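Local structure of putative exported protein (Peptoclostridium difficile, 5TTA) at residues I62-S67 against N176-G181; L80-N85 against Y205-V210; E90-A95 against T120-V125. The protein is of unknown function but is probably exported, and belongs to a family placed in the E-set clan of beta-sandwich domains. One frame throughout, in Å; residues are numbered along the deposited sequence.

Contact 1. Residues I62-S67 against N176-G181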
loop_
_atom_site.group_PDB
_atom_site.type_symbol
_atom_site.label_atom_id
_atom_site.label_comp_id
_atom_site.label_asym_id
_atom_site.label_seq_id
_atom_site.Cartn_x
_atom_site.Cartn_y
_atom_site.Cartn_z
ATOM N N ILE A 62 16.843 18.075 11.419
ATOM C CA ILE A 62 17.885 18.094 10.386
ATOM C C ILE A 62 17.440 19.047 9.284
ATOM O O ILE A 62 16.412 18.813 8.628
ATOM C CB ILE A 62 18.139 16.684 9.833
ATOM C CG1 ILE A 62 18.371 15.730 11.009
ATOM C CG2 ILE A 62 19.342 16.714 8.858
ATOM C CD1 ILE A 62 18.489 14.270 10.636
ATOM N N SER A 63 18.200 20.127 9.093
ATOM C CA SER A 63 17.885 21.114 8.066
ATOM C C SER A 63 18.611 20.720 6.785
ATOM O O SER A 63 19.846 20.617 6.770
ATOM C CB SER A 63 18.265 22.514 8.532
ATOM O OG SER A 63 18.206 23.421 7.445
ATOM N N LEU A 64 17.840 20.437 5.741
ATOM C CA LEU A 64 18.324 19.916 4.471
ATOM C C LEU A 64 18.074 20.894 3.325
ATOM O O LEU A 64 17.101 21.675 3.326
ATOM C CB LEU A 64 17.625 18.590 4.130
ATOM C CG LEU A 64 17.705 17.453 5.143
ATOM C CD1 LEU A 64 16.716 16.352 4.761
ATOM C CD2 LEU A 64 19.123 16.911 5.164
ATOM N N THR A 65 18.945 20.810 2.323
ATOM C CA THR A 65 18.803 21.541 1.062
ATOM C C THR A 65 19.118 20.567 -0.068
ATOM O O THR A 65 20.204 19.991 -0.079
ATOM C CB THR A 65 19.757 22.746 0.984
ATOM O OG1 THR A 65 19.420 23.720 1.989
ATOM C CG2 THR A 65 19.714 23.387 -0.415
ATOM N N ASN A 66 18.199 20.387 -1.015
ATOM C CA ASN A 66 18.476 19.612 -2.235
ATOM C C ASN A 66 19.247 20.493 -3.209
ATOM O O ASN A 66 18.658 21.290 -3.937
ATOM C CB ASN A 66 17.181 19.125 -2.874
ATOM C CG ASN A 66 17.412 18.298 -4.146
ATOM O OD1 ASN A 66 18.522 18.207 -4.655
ATOM N ND2 ASN A 66 16.347 17.689 -4.653
ATOM N N SER A 67 20.565 20.341 -3.256
ATOM C CA SER A 67 21.375 21.194 -4.115
ATOM C C SER A 67 21.494 20.674 -5.544
ATOM O O SER A 67 22.132 21.329 -6.371
ATOM C CB SER A 67 22.767 21.371 -3.506
ATOM O OG SER A 67 23.320 20.116 -3.145
ATOM N N ASN A 176 6.069 12.635 -3.251
ATOM C CA ASN A 176 6.528 13.260 -2.019
ATOM C C ASN A 176 8.014 13.620 -2.028
ATOM O O ASN A 176 8.577 13.864 -0.960
ATOM C CB ASN A 176 6.252 12.339 -0.830
ATOM C CG ASN A 176 4.808 12.305 -0.465
ATOM O OD1 ASN A 176 4.260 13.300 -0.000
ATOM N ND2 ASN A 176 4.168 11.165 -0.688
ATOM N N ALA A 177 8.652 13.666 -3.188
ATOM C CA ALA A 177 10.095 13.889 -3.231
ATOM C C ALA A 177 10.453 15.328 -2.840
ATOM O O ALA A 177 9.642 16.258 -2.950
ATOM C CB ALA A 177 10.633 13.588 -4.628
ATOM N N ILE A 178 11.688 15.502 -2.368
ATOM C CA ILE A 178 12.240 16.830 -2.116
ATOM C C ILE A 178 12.647 17.426 -3.458
ATOM O O ILE A 178 13.536 16.897 -4.134
ATOM C CB ILE A 178 13.441 16.777 -1.155
ATOM C CG1 ILE A 178 13.049 16.110 0.173
ATOM C CG2 ILE A 178 13.928 18.178 -0.889
ATOM C CD1 ILE A 178 14.227 15.792 1.096
ATOM N N ALA A 179 12.003 18.531 -3.840
ATOM C CA ALA A 179 12.206 19.126 -5.159
ATOM C C ALA A 179 13.585 19.770 -5.245
ATOM O O ALA A 179 14.168 20.128 -4.216
ATOM C CB ALA A 179 11.119 20.159 -5.437
ATOM N N PRO A 180 14.138 19.926 -6.463
ATOM C CA PRO A 180 15.440 20.611 -6.587
ATOM C C PRO A 180 15.373 22.022 -6.006
ATOM O O PRO A 180 14.401 22.748 -6.210
ATOM C CB PRO A 180 15.699 20.642 -8.106
ATOM C CG PRO A 180 14.833 19.575 -8.679
ATOM C CD PRO A 180 13.640 19.426 -7.756
ATOM N N GLY A 181 16.416 22.398 -5.261
ATOM C CA GLY A 181 16.470 23.679 -4.578
ATOM C C GLY A 181 15.695 23.785 -3.272
ATOM O O GLY A 181 15.898 24.760 -2.532
#

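Contact 2. Residues L80-N85 against Y205-V210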
loop_
_atom_site.group_PDB
_atom_site.type_symbol
_atom_site.label_atom_id
_atom_site.label_comp_id
_atom_site.label_asym_id
_atom_site.label_seq_id
_atom_site.Cartn_x
_atom_site.Cartn_y
_atom_site.Cartn_z
ATOM N N LEU A 80 25.112 10.896 14.871
ATOM C CA LEU A 80 25.915 10.593 16.044
ATOM C C LEU A 80 25.652 11.683 17.061
ATOM O O LEU A 80 25.346 12.818 16.689
ATOM C CB LEU A 80 27.413 10.556 15.695
ATOM C CG LEU A 80 27.763 9.535 14.617
ATOM C CD1 LEU A 80 29.268 9.700 14.251
ATOM C CD2 LEU A 80 27.540 8.133 15.145
ATOM N N ALA A 81 25.728 11.331 18.342
ATOM C CA ALA A 81 25.364 12.259 19.410
ATOM C C ALA A 81 26.487 12.378 20.426
ATOM O O ALA A 81 27.183 11.402 20.708
ATOM C CB ALA A 81 24.068 11.797 20.118
ATOM N N TYR A 82 26.643 13.581 20.997
ATOM C CA TYR A 82 27.718 13.897 21.921
ATOM C C TYR A 82 27.170 14.719 23.068
ATOM O O TYR A 82 26.301 15.568 22.864
ATOM C CB TYR A 82 28.852 14.689 21.218
ATOM C CG TYR A 82 29.539 13.820 20.219
ATOM C CD1 TYR A 82 29.014 13.636 18.938
ATOM C CD2 TYR A 82 30.686 13.118 20.584
ATOM C CE1 TYR A 82 29.617 12.769 18.037
ATOM C CE2 TYR A 82 31.295 12.268 19.698
ATOM C CZ TYR A 82 30.776 12.099 18.442
ATOM O OH TYR A 82 31.415 11.241 17.599
ATOM N N ASP A 83 27.729 14.502 24.268
ATOM C CA ASP A 83 27.413 15.353 25.417
ATOM C C ASP A 83 28.173 16.679 25.343
ATOM O O ASP A 83 28.935 16.956 24.405
ATOM C CB ASP A 83 27.652 14.618 26.749
ATOM C CG ASP A 83 29.133 14.552 27.182
ATOM O OD1 ASP A 83 30.051 15.107 26.521
ATOM O OD2 ASP A 83 29.391 13.919 28.224
ATOM N N LYS A 84 27.974 17.517 26.366
ATOM C CA LYS A 84 28.521 18.869 26.339
ATOM C C LYS A 84 30.047 18.883 26.362
ATOM O O LYS A 84 30.641 19.913 26.039
ATOM C CB LYS A 84 27.987 19.675 27.521
ATOM C CG LYS A 84 28.471 19.185 28.869
ATOM C CD LYS A 84 27.721 19.838 30.020
ATOM C CE LYS A 84 28.371 19.476 31.358
ATOM N NZ LYS A 84 27.739 20.155 32.526
ATOM N N ASN A 85 30.678 17.765 26.730
ATOM C CA ASN A 85 32.130 17.678 26.823
ATOM C C ASN A 85 32.757 16.901 25.668
ATOM O O ASN A 85 33.958 16.571 25.734
ATOM C CB ASN A 85 32.523 17.049 28.164
ATOM C CG ASN A 85 32.088 17.901 29.354
ATOM O OD1 ASN A 85 32.297 19.114 29.372
ATOM N ND2 ASN A 85 31.464 17.266 30.347
ATOM N N TYR A 205 25.163 17.867 21.144
ATOM C CA TYR A 205 25.521 18.012 19.751
ATOM C C TYR A 205 25.115 16.770 18.991
ATOM O O TYR A 205 25.299 15.643 19.463
ATOM C CB TYR A 205 27.050 18.217 19.572
ATOM C CG TYR A 205 27.671 19.315 20.403
ATOM C CD1 TYR A 205 27.701 20.640 19.935
ATOM C CD2 TYR A 205 28.305 19.027 21.610
ATOM C CE1 TYR A 205 28.294 21.643 20.670
ATOM C CE2 TYR A 205 28.916 20.020 22.348
ATOM C CZ TYR A 205 28.905 21.330 21.878
ATOM O OH TYR A 205 29.495 22.316 22.623
ATOM N N ILE A 206 24.594 16.990 17.802
ATOM C CA ILE A 206 24.307 15.931 16.852
ATOM C C ILE A 206 25.081 16.269 15.593
ATOM O O ILE A 206 25.000 17.400 15.105
ATOM C CB ILE A 206 22.798 15.825 16.585
ATOM C CG1 ILE A 206 22.096 15.397 17.884
ATOM C CG2 ILE A 206 22.513 14.877 15.430
ATOM C CD1 ILE A 206 20.643 15.423 17.767
ATOM N N ILE A 207 25.890 15.334 15.107
ATOM C CA ILE A 207 26.562 15.540 13.831
ATOM C C ILE A 207 26.065 14.459 12.898
ATOM O O ILE A 207 25.789 13.340 13.339
ATOM C CB ILE A 207 28.106 15.526 13.974
ATOM C CG1 ILE A 207 28.579 14.187 14.528
ATOM C CG2 ILE A 207 28.556 16.654 14.936
ATOM C CD1 ILE A 207 30.147 14.038 14.501
ATOM N N SER A 208 25.911 14.804 11.614
ATOM C CA SER A 208 25.265 13.932 10.650
ATOM C C SER A 208 26.057 13.834 9.353
ATOM O O SER A 208 26.952 14.648 9.062
ATOM C CB SER A 208 23.840 14.400 10.350
ATOM O OG SER A 208 23.159 14.684 11.574
ATOM N N CYS A 209 25.732 12.793 8.584
ATOM C CA CYS A 209 26.364 12.588 7.283
ATOM C C CYS A 209 25.380 11.849 6.392
ATOM O O CYS A 209 24.789 10.849 6.821
ATOM C CB CYS A 209 27.672 11.787 7.419
ATOM S SG CYS A 209 28.634 11.563 5.884
ATOM N N VAL A 210 25.220 12.345 5.164
ATOM C CA VAL A 210 24.432 11.657 4.148
ATOM C C VAL A 210 25.158 10.386 3.749
ATOM O O VAL A 210 26.343 10.430 3.397
ATOM C CB VAL A 210 24.227 12.552 2.924
ATOM C CG1 VAL A 210 23.479 11.781 1.832
ATOM C CG2 VAL A 210 23.473 13.846 3.310
HETATM O O HOH W 1 29.459 22.391 25.317
#

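Contact 3. Residues E90-A95 against T120-V125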
loop_
_atom_site.group_PDB
_atom_site.type_symbol
_atom_site.label_atom_id
_atom_site.label_comp_id
_atom_site.label_asym_id
_atom_site.label_seq_id
_atom_site.Cartn_x
_atom_site.Cartn_y
_atom_site.Cartn_z
ATOM N N GLU A 90 25.653 6.708 23.533
ATOM C CA GLU A 90 24.789 5.664 22.990
ATOM C C GLU A 90 23.345 6.007 23.328
ATOM O O GLU A 90 23.016 6.206 24.506
ATOM C CB GLU A 90 25.122 4.294 23.571
ATOM C CG GLU A 90 26.456 3.749 23.158
ATOM C CD GLU A 90 26.685 2.351 23.699
ATOM O OE1 GLU A 90 26.336 1.372 23.002
ATOM O OE2 GLU A 90 27.203 2.243 24.828
ATOM N N LEU A 91 22.490 6.043 22.304
ATOM C CA LEU A 91 21.084 6.396 22.459
ATOM C C LEU A 91 20.149 5.270 22.039
ATOM O O LEU A 91 20.464 4.468 21.166
ATOM C CB LEU A 91 20.718 7.640 21.609
ATOM C CG LEU A 91 21.536 8.901 21.901
ATOM C CD1 LEU A 91 20.952 10.054 21.078
ATOM C CD2 LEU A 91 21.491 9.239 23.375
ATOM N N TYR A 92 18.968 5.240 22.668
ATOM C CA TYR A 92 17.780 4.658 22.053
ATOM C C TYR A 92 17.197 5.713 21.110
ATOM O O TYR A 92 16.287 6.472 21.461
ATOM C CB TYR A 92 16.770 4.240 23.126
ATOM C CG TYR A 92 17.238 3.115 24.020
ATOM C CD1 TYR A 92 17.287 1.803 23.555
ATOM C CD2 TYR A 92 17.608 3.362 25.339
ATOM C CE1 TYR A 92 17.691 0.764 24.378
ATOM C CE2 TYR A 92 18.016 2.312 26.184
ATOM C CZ TYR A 92 18.051 1.022 25.686
ATOM O OH TYR A 92 18.461 -0.018 26.483
ATOM N N TRP A 93 17.749 5.761 19.880
ATOM C CA TRP A 93 17.511 6.894 18.986
ATOM C C TRP A 93 16.045 7.044 18.596
ATOM O O TRP A 93 15.561 8.172 18.422
ATOM C CB TRP A 93 18.330 6.748 17.702
ATOM C CG TRP A 93 19.785 7.054 17.871
ATOM C CD1 TRP A 93 20.775 6.202 18.304
ATOM C CD2 TRP A 93 20.409 8.313 17.617
ATOM N NE1 TRP A 93 21.991 6.872 18.314
ATOM C CE2 TRP A 93 21.791 8.161 17.881
ATOM C CE3 TRP A 93 19.932 9.556 17.158
ATOM C CZ2 TRP A 93 22.706 9.225 17.740
ATOM C CZ3 TRP A 93 20.822 10.605 17.003
ATOM C CH2 TRP A 93 22.217 10.434 17.285
ATOM N N ASP A 94 15.360 5.931 18.334
ATOM C CA ASP A 94 13.964 5.945 17.904
ATOM C C ASP A 94 13.009 5.454 18.994
ATOM O O ASP A 94 11.956 4.892 18.684
ATOM C CB ASP A 94 13.781 5.126 16.622
ATOM C CG ASP A 94 14.311 3.702 16.727
ATOM O OD1 ASP A 94 14.687 3.257 17.837
ATOM O OD2 ASP A 94 14.341 2.999 15.678
ATOM N N ALA A 95 13.324 5.723 20.266
ATOM C CA ALA A 95 12.432 5.331 21.352
ATOM C C ALA A 95 11.098 6.067 21.252
ATOM O O ALA A 95 11.033 7.227 20.836
ATOM C CB ALA A 95 13.069 5.625 22.701
ATOM N N THR A 120 6.268 9.938 30.865
ATOM C CA THR A 120 6.730 9.324 32.102
ATOM C C THR A 120 7.918 8.391 31.888
ATOM O O THR A 120 8.579 8.024 32.868
ATOM C CB THR A 120 5.579 8.565 32.791
ATOM O OG1 THR A 120 5.370 7.298 32.159
ATOM C CG2 THR A 120 4.273 9.363 32.710
ATOM N N GLY A 121 8.212 8.023 30.641
ATOM C CA GLY A 121 9.327 7.141 30.339
ATOM C C GLY A 121 9.449 6.961 28.837
ATOM O O GLY A 121 8.720 7.580 28.050
ATOM N N ILE A 122 10.383 6.088 28.442
ATOM C CA ILE A 122 10.601 5.769 27.037
ATOM C C ILE A 122 10.454 4.267 26.803
ATOM O O ILE A 122 10.669 3.443 27.701
ATOM C CB ILE A 122 11.984 6.259 26.549
ATOM C CG1 ILE A 122 13.104 5.532 27.277
ATOM C CG2 ILE A 122 12.132 7.762 26.755
ATOM C CD1 ILE A 122 14.464 5.786 26.664
ATOM N N SER A 123 10.089 3.924 25.570
ATOM C CA SER A 123 9.977 2.540 25.112
ATOM C C SER A 123 10.890 2.328 23.909
ATOM O O SER A 123 10.575 2.805 22.800
ATOM C CB SER A 123 8.531 2.206 24.748
ATOM O OG SER A 123 8.399 0.844 24.364
ATOM N N PRO A 124 12.003 1.611 24.068
ATOM C CA PRO A 124 12.934 1.420 22.949
ATOM C C PRO A 124 12.290 0.741 21.747
ATOM O O PRO A 124 11.356 -0.060 21.865
ATOM C CB PRO A 124 14.038 0.540 23.554
ATOM C CG PRO A 124 13.989 0.836 25.008
ATOM C CD PRO A 124 12.551 1.110 25.340
ATOM N N VAL A 125 12.807 1.098 20.573
ATOM C CA VAL A 125 12.440 0.472 19.314
ATOM C C VAL A 125 13.675 -0.268 18.796
ATOM O O VAL A 125 13.779 -1.487 18.965
ATOM C CB VAL A 125 11.872 1.529 18.347
ATOM C CG1 VAL A 125 11.687 0.972 16.969
ATOM C CG2 VAL A 125 10.501 1.970 18.890
HETATM O O HOH W 2 15.234 2.845 20.611
#

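Contact 1. Residues I62-S67 against N176-G181
Two hydrogen bonds fasten the end of strand 58-66 to the loop between helix 156-175 and strand 183-189. In the backbone bond, Gly181 N donates to Asn66 O over 2.8 Å. The donor lies in the carbonyl plane, although the bond is bent at the hydrogen (142°). Gly181 has positive phi, a conformation that suits glycine.

The other bond comes from a side chain. Asn66 CG is anti to the backbone N (chi1 -179°), which places the amide beside the loop carbonyls. Asn66 ND2 gives a hydrogen to Ile178 O over 3.0 Å. The acceptor lies close to the amide plane of Asn66, but ND2 stands above the carbonyl plane of Ile178. Asn66 ND2 also bonds Lys70 O, and Asn66 OD1 bonds Ser68 OG.

Apolar packing follows beside these bonds. Ile178 CG2 rests on Asn66 CB at 3.9 Å. Ile178 CD1 meets Leu64 CD1 tip to tip at 4.5 Å. Leu64 also packs on Tyr75 and Ile77 of strand 72-82.

The chemistry implies a strand end held by its own carbonyl and by one buried amide. Partners at both its nitrogen and its oxygen fix how that amide is turned.

Contact 2. Residues L80-N85 against Y205-V210
Tyr205 OH is the best-held polar atom, gripped by three partners: Glu244 OE1, a water, and, weakly, Asn240 ND2. It sits at the end of an antiparallel pair of strands, 72-82 and 205-215, within the larger sheet of the protein. The short strand segments run at 155° to each other.

Leu80 and Ile207 form a hydrogen-bonded pair, as do Tyr82 and Tyr205. Ala81 and Ile206 between them form a non-hydrogen-bonded pair. Leu80 N reaches Ile207 O at 3.0 Å, nearly along the C=O axis. Tyr82 N reaches Tyr205 O at 2.9 Å, in the carbonyl plane.

Leu80, Tyr82, Tyr205 and Ile207 point to one face, where helices 226-233 and 240-244 pack on them. Ile207 CG1 takes the crowded position between N and carbonyl carbon (chi1 60°). This brings Ile207 CD1 to 3.8 Å from Tyr82 CE1, the two side chains crossing obliquely. Past the paired residues, Asp83 OD1 accepts from Asn85 N in an Asx turn. Asp83 O lies in the plane of the Tyr205 ring, 3.5 Å from CD2 at its edge. The water donates both to Tyr205 OH, at 2.7 Å, and to Lys84 O, at 2.8 Å.

Contact 3. Residues E90-A95 against T120-V125
The chain makes a type I beta turn from Tyr92 to Ala95, closed by a bond from Ala95 N to Tyr92 O, and the turn lies against the end of strand 121-123. It leads into strand 96-98, which pairs with 121-123 as a two-stranded antiparallel ribbon. No direct hydrogen bond joins residues 90-95 to 120-125. The contact is made by packing and one water.

Tyr92 and Pro124 lie side by side and point the same way. Pro124 CG sits over one face of the Tyr92 ring in a CH-pi contact, 3.9 Å from the ring centroid and 18° off its normal. Pro124 CB comes still closer to the ring, 3.5 Å from Tyr92 CD1. The side chain of Ile122 crosses that of Tyr92 at about a right angle, with Ile122 CD1 4.2 Å from Tyr92 CD2. Ala95 CB fits against Ile122 CB at 4.0 Å.

Asp94 and Val125 form the other half of the contact. Asp94 CG takes the crowded position between N and carbonyl carbon (chi1 54°). The Asp94 side chain crosses that of Val125 at about a right angle, with Asp94 OD1 3.3 Å from Val125 CB. This packing is close. Val125 CG2 rests on the backbone carbonyl of Asp94, and CG1 lies beside the carboxylate. Asp94 OD2 is held by Ser126 OG, just beyond Val125. A water bridges the two segments, donating to Asp94 OD1 at 2.9 Å and accepting from Val125 N at 3.0 Å.

From the N terminus the chain passes 62-67, then 80-85, then 90-95. The next segment, 120-125, closes the short loop of contact 3. Residues 176-181 then close contact 1 on the end of strand 58-66, and 205-210 close contact 2 on strand 72-82. Contacts 1 and 2 therefore cross, and contact 3 is nested inside both loops. Contact 1 ties the three-stranded sheet to the loop that leads from helix 156-175 into the sheet's own strand 183-189. Contact 2 joins two strands of the larger sheet. Contact 3 packs the turn before strand 96-98 on the end of strand 121-123. Contact 3 touches contact 2 where Trp93 CH2 packs on Ala81 CB at 3.6 Å.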